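Local structure of phosphoribosylaminoimidazole-succinocarboxamide synthase (4O7T) at residues A[90-95]-A[172-177]. The protein catalyses the ATP-dependent joining of L-aspartate to 5-amino-1-(5-phosphoribosyl)imidazole-4-carboxylate, giving the succinocarboxamide intermediate of de novo purine biosynthesis. Residues are numbered along the deposited sequence; the frame is centred on the assembly and turned at random.
With TMP (thymidine-5'-phosphate), chain B; ADP (adenosine-5'-diphosphate), chain C.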
loop_
_atom_site.group_PDB
_atom_site.type_symbol
_atom_site.label_atom_id
_atom_site.label_comp_id
_atom_site.label_asym_id
_atom_site.label_seq_id
_atom_site.Cartn_x
_atom_site.Cartn_y
_atom_site.Cartn_z
ATOM N N VAL A 90 2.778 -2.114 11.825
ATOM C CA VAL A 90 2.882 -0.701 11.493
ATOM C C VAL A 90 4.367 -0.377 11.407
ATOM O O VAL A 90 5.096 -0.450 12.407
ATOM C CB VAL A 90 2.188 0.183 12.554
ATOM C CG1 VAL A 90 2.206 1.656 12.133
ATOM C CG2 VAL A 90 0.753 -0.285 12.753
ATOM N N VAL A 91 4.818 -0.038 10.211
ATOM C CA VAL A 91 6.233 0.128 9.986
ATOM C C VAL A 91 6.542 1.615 9.805
ATOM O O VAL A 91 5.929 2.302 8.972
ATOM C CB VAL A 91 6.737 -0.706 8.772
ATOM C CG1 VAL A 91 8.208 -0.400 8.470
ATOM C CG2 VAL A 91 6.544 -2.198 9.006
ATOM N N VAL A 92 7.494 2.108 10.595
ATOM C CA VAL A 92 7.968 3.480 10.443
ATOM C C VAL A 92 9.389 3.466 9.864
ATOM O O VAL A 92 10.235 2.680 10.302
ATOM C CB VAL A 92 7.939 4.260 11.776
ATOM C CG1 VAL A 92 8.288 5.726 11.532
ATOM C CG2 VAL A 92 6.574 4.140 12.447
ATOM N N ARG A 93 9.635 4.322 8.871
ATOM C CA ARG A 93 10.896 4.289 8.118
ATOM C C ARG A 93 11.516 5.689 7.993
ATOM O O ARG A 93 10.842 6.634 7.575
ATOM C CB ARG A 93 10.671 3.648 6.734
ATOM C CG ARG A 93 9.649 2.491 6.722
ATOM C CD ARG A 93 9.491 1.810 5.354
ATOM N NE ARG A 93 10.607 0.916 5.084
ATOM C CZ ARG A 93 10.555 -0.412 4.974
ATOM N NH1 ARG A 93 9.397 -1.082 5.039
ATOM N NH2 ARG A 93 11.702 -1.074 4.771
ATOM N N ASN A 94 12.793 5.799 8.361
ATOM C CA ASN A 94 13.556 7.059 8.319
ATOM C C ASN A 94 14.610 7.058 7.218
ATOM O O ASN A 94 14.873 8.093 6.602
ATOM C CB ASN A 94 14.238 7.312 9.668
ATOM C CG ASN A 94 13.240 7.397 10.813
ATOM O OD1 ASN A 94 12.287 8.176 10.750
ATOM N ND2 ASN A 94 13.447 6.592 11.864
ATOM N N VAL A 95 15.192 5.882 6.979
ATOM C CA VAL A 95 16.293 5.704 6.044
ATOM C C VAL A 95 15.899 4.542 5.124
ATOM O O VAL A 95 15.357 3.543 5.609
ATOM C CB VAL A 95 17.601 5.391 6.820
ATOM C CG1 VAL A 95 18.703 4.929 5.891
ATOM C CG2 VAL A 95 18.048 6.616 7.618
ATOM N N VAL A 172 16.893 3.184 11.561
ATOM C CA VAL A 172 16.656 3.146 10.120
ATOM C C VAL A 172 15.149 2.985 9.832
ATOM O O VAL A 172 14.554 3.783 9.086
ATOM C CB VAL A 172 17.511 2.017 9.506
ATOM C CG1 VAL A 172 17.087 1.654 8.085
ATOM C CG2 VAL A 172 18.981 2.418 9.577
ATOM N N ASP A 173 14.554 1.955 10.445
ATOM C CA ASP A 173 13.120 1.654 10.328
ATOM C C ASP A 173 12.763 0.683 11.441
ATOM O O ASP A 173 13.664 0.191 12.120
ATOM C CB ASP A 173 12.727 1.124 8.923
ATOM C CG ASP A 173 13.483 -0.158 8.510
ATOM O OD1 ASP A 173 13.739 -1.029 9.347
ATOM O OD2 ASP A 173 13.801 -0.309 7.320
ATOM N N PHE A 174 11.468 0.424 11.656
ATOM C CA PHE A 174 11.046 -0.514 12.712
ATOM C C PHE A 174 9.580 -0.864 12.597
ATOM O O PHE A 174 8.808 -0.140 11.980
ATOM C CB PHE A 174 11.353 0.038 14.129
ATOM C CG PHE A 174 10.613 1.307 14.475
ATOM C CD1 PHE A 174 9.418 1.261 15.196
ATOM C CD2 PHE A 174 11.111 2.546 14.093
ATOM C CE1 PHE A 174 8.731 2.422 15.522
ATOM C CE2 PHE A 174 10.436 3.719 14.419
ATOM C CZ PHE A 174 9.234 3.658 15.131
ATOM N N LYS A 175 9.198 -1.967 13.219
ATOM C CA LYS A 175 7.826 -2.458 13.159
ATOM C C LYS A 175 7.174 -2.426 14.546
ATOM O O LYS A 175 7.764 -2.900 15.540
ATOM C CB LYS A 175 7.794 -3.882 12.584
ATOM C CG LYS A 175 6.380 -4.450 12.370
ATOM C CD LYS A 175 5.832 -5.209 13.589
ATOM C CE LYS A 175 6.537 -6.568 13.802
ATOM N NZ LYS A 175 6.210 -7.177 15.129
ATOM N N LEU A 176 5.952 -1.884 14.599
ATOM C CA LEU A 176 5.144 -1.898 15.815
ATOM C C LEU A 176 3.830 -2.656 15.644
ATOM O O LEU A 176 3.316 -2.815 14.525
ATOM C CB LEU A 176 4.789 -0.473 16.247
ATOM C CG LEU A 176 5.909 0.532 16.482
ATOM C CD1 LEU A 176 5.294 1.883 16.838
ATOM C CD2 LEU A 176 6.878 0.047 17.558
ATOM N N GLU A 177 3.258 -3.084 16.767
ATOM C CA GLU A 177 1.918 -3.642 16.747
ATOM C C GLU A 177 1.109 -3.039 17.893
ATOM O O GLU A 177 1.673 -2.563 18.893
ATOM C CB GLU A 177 1.981 -5.157 16.868
ATOM C CG GLU A 177 2.753 -5.831 15.737
ATOM C CD GLU A 177 2.669 -7.348 15.775
ATOM O OE1 GLU A 177 1.765 -7.897 16.418
ATOM O OE2 GLU A 177 3.510 -7.989 15.139
HETATM P P TMP B . 10.963 -4.570 5.565
HETATM O O1P TMP B . 11.113 -6.045 5.440
HETATM O O2P TMP B . 9.581 -4.087 5.167
HETATM O O3P TMP B . 12.106 -3.732 5.042
HETATM O "O5'" TMP B . 11.047 -4.374 7.157
HETATM C "C5'" TMP B . 10.854 -3.099 7.784
HETATM C "C4'" TMP B . 11.103 -3.214 9.284
HETATM O "O4'" TMP B . 10.067 -3.987 9.903
HETATM C "C3'" TMP B . 12.426 -3.895 9.640
HETATM O "O3'" TMP B . 13.010 -3.150 10.697
HETATM C "C2'" TMP B . 12.088 -5.225 10.256
HETATM C "C1'" TMP B . 10.613 -5.105 10.622
HETATM N N1 TMP B . 9.884 -6.345 10.313
HETATM C C2 TMP B . 9.386 -7.153 11.372
HETATM O O2 TMP B . 9.586 -6.806 12.553
HETATM N N3 TMP B . 8.704 -8.291 11.129
HETATM C C4 TMP B . 8.488 -8.696 9.862
HETATM O O4 TMP B . 7.871 -9.762 9.633
HETATM C C5 TMP B . 8.986 -7.875 8.722
HETATM C C5M TMP B . 8.763 -8.291 7.283
HETATM C C6 TMP B . 9.684 -6.710 9.021
HETATM P PB ADP C . 4.615 -11.452 16.070
HETATM O O1B ADP C . 3.745 -10.337 16.592
HETATM O O2B ADP C . 5.982 -11.035 15.600
HETATM O O3B ADP C . 3.876 -12.382 15.140
HETATM P PA ADP C . 4.695 -13.931 17.495
HETATM O O1A ADP C . 3.997 -14.471 16.263
HETATM O O2A ADP C . 5.985 -14.565 17.961
HETATM O O3A ADP C . 4.953 -12.336 17.374
HETATM O "O5'" ADP C . 3.632 -14.035 18.704
HETATM C "C5'" ADP C . 3.098 -12.896 19.379
HETATM C "C4'" ADP C . 1.595 -12.787 19.135
HETATM O "O4'" ADP C . 0.977 -12.214 20.292
HETATM C "C3'" ADP C . 1.277 -11.847 17.984
HETATM O "O3'" ADP C . 0.118 -12.327 17.296
HETATM C "C2'" ADP C . 0.963 -10.525 18.664
HETATM O "O2'" ADP C . 0.051 -9.713 17.927
HETATM C "C1'" ADP C . 0.325 -10.981 19.961
HETATM N N9 ADP C . 0.439 -9.973 21.054
HETATM C C8 ADP C . 1.479 -9.156 21.317
HETATM N N7 ADP C . 1.217 -8.371 22.392
HETATM C C5 ADP C . -0.014 -8.691 22.843
HETATM C C6 ADP C . -0.922 -8.257 23.938
HETATM N N6 ADP C . -0.553 -7.302 24.809
HETATM N N1 ADP C . -2.139 -8.850 24.039
HETATM C C2 ADP C . -2.540 -9.810 23.187
HETATM N N3 ADP C . -1.770 -10.253 22.178
HETATM C C4 ADP C . -0.525 -9.748 21.955
HETATM O O HOH W 1 13.377 1.499 5.490
#
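Val172 O is gripped by two consecutive amides where the chain turns a corner at Asn94: Asn94 N at 2.8 Å and Val95 N at 3.0 Å, the latter arriving in the carbonyl plane on a lone pair. Ahead of this corner, strand 90-93 runs antiparallel to strand 172-176, with paired backbone bonds at the hydrogen-bonded pairs Val92–Phe174 and Val90–Leu176. Arg93 and Asp173, a non-hydrogen-bonded pair, stand side by side and hold different parts of the thymidine-5'-phosphate, phosphate and sugar, with Ser99 and Arg198 adding further bonds. A bend at chi3 (77°) turns the guanidinium toward the phosphate, where Arg93 NH1 donates to O2P and Arg93 NH2 to O3P, the latter at 2.7 Å. Asp173 OD1 accepts from the sugar O3' at 2.6 Å, while its OD2 lies 3.4 Å from Arg93 NH2, well out of the guanidinium plane, so that pair is joined by charge alone; a water spans Arg93 NE and Asp173 OD2. The ligand probably marks where the phosphoribosyl part of the substrate binds. Next along this face, Lys175 passes its aliphatic chain by the thymine O2 and across Val91 CG2, and Lys175 NZ forms a salt bridge with Glu177 OE2 at 2.8 Å. Glu177 OE1 in turn accepts from ADP O2', so an alanine here would probably leave that hydroxyl without this acceptor and Lys175 NZ without one charged mate, although Asp190 also pairs with that amine. On the reverse face Phe174 CG sits between the backbone N and the carbonyl carbon (chi1 63°), which brings the ring alongside Val92, whose CB lies over one ring face, 4.0 Å from the centroid, in a CH-pi contact. Val90, Val92 and Phe174 pack there against helix 143-165, whereas strand 84-93 pairs at its other edge with strand 111-121, and strand 169-180 with strand 197-201.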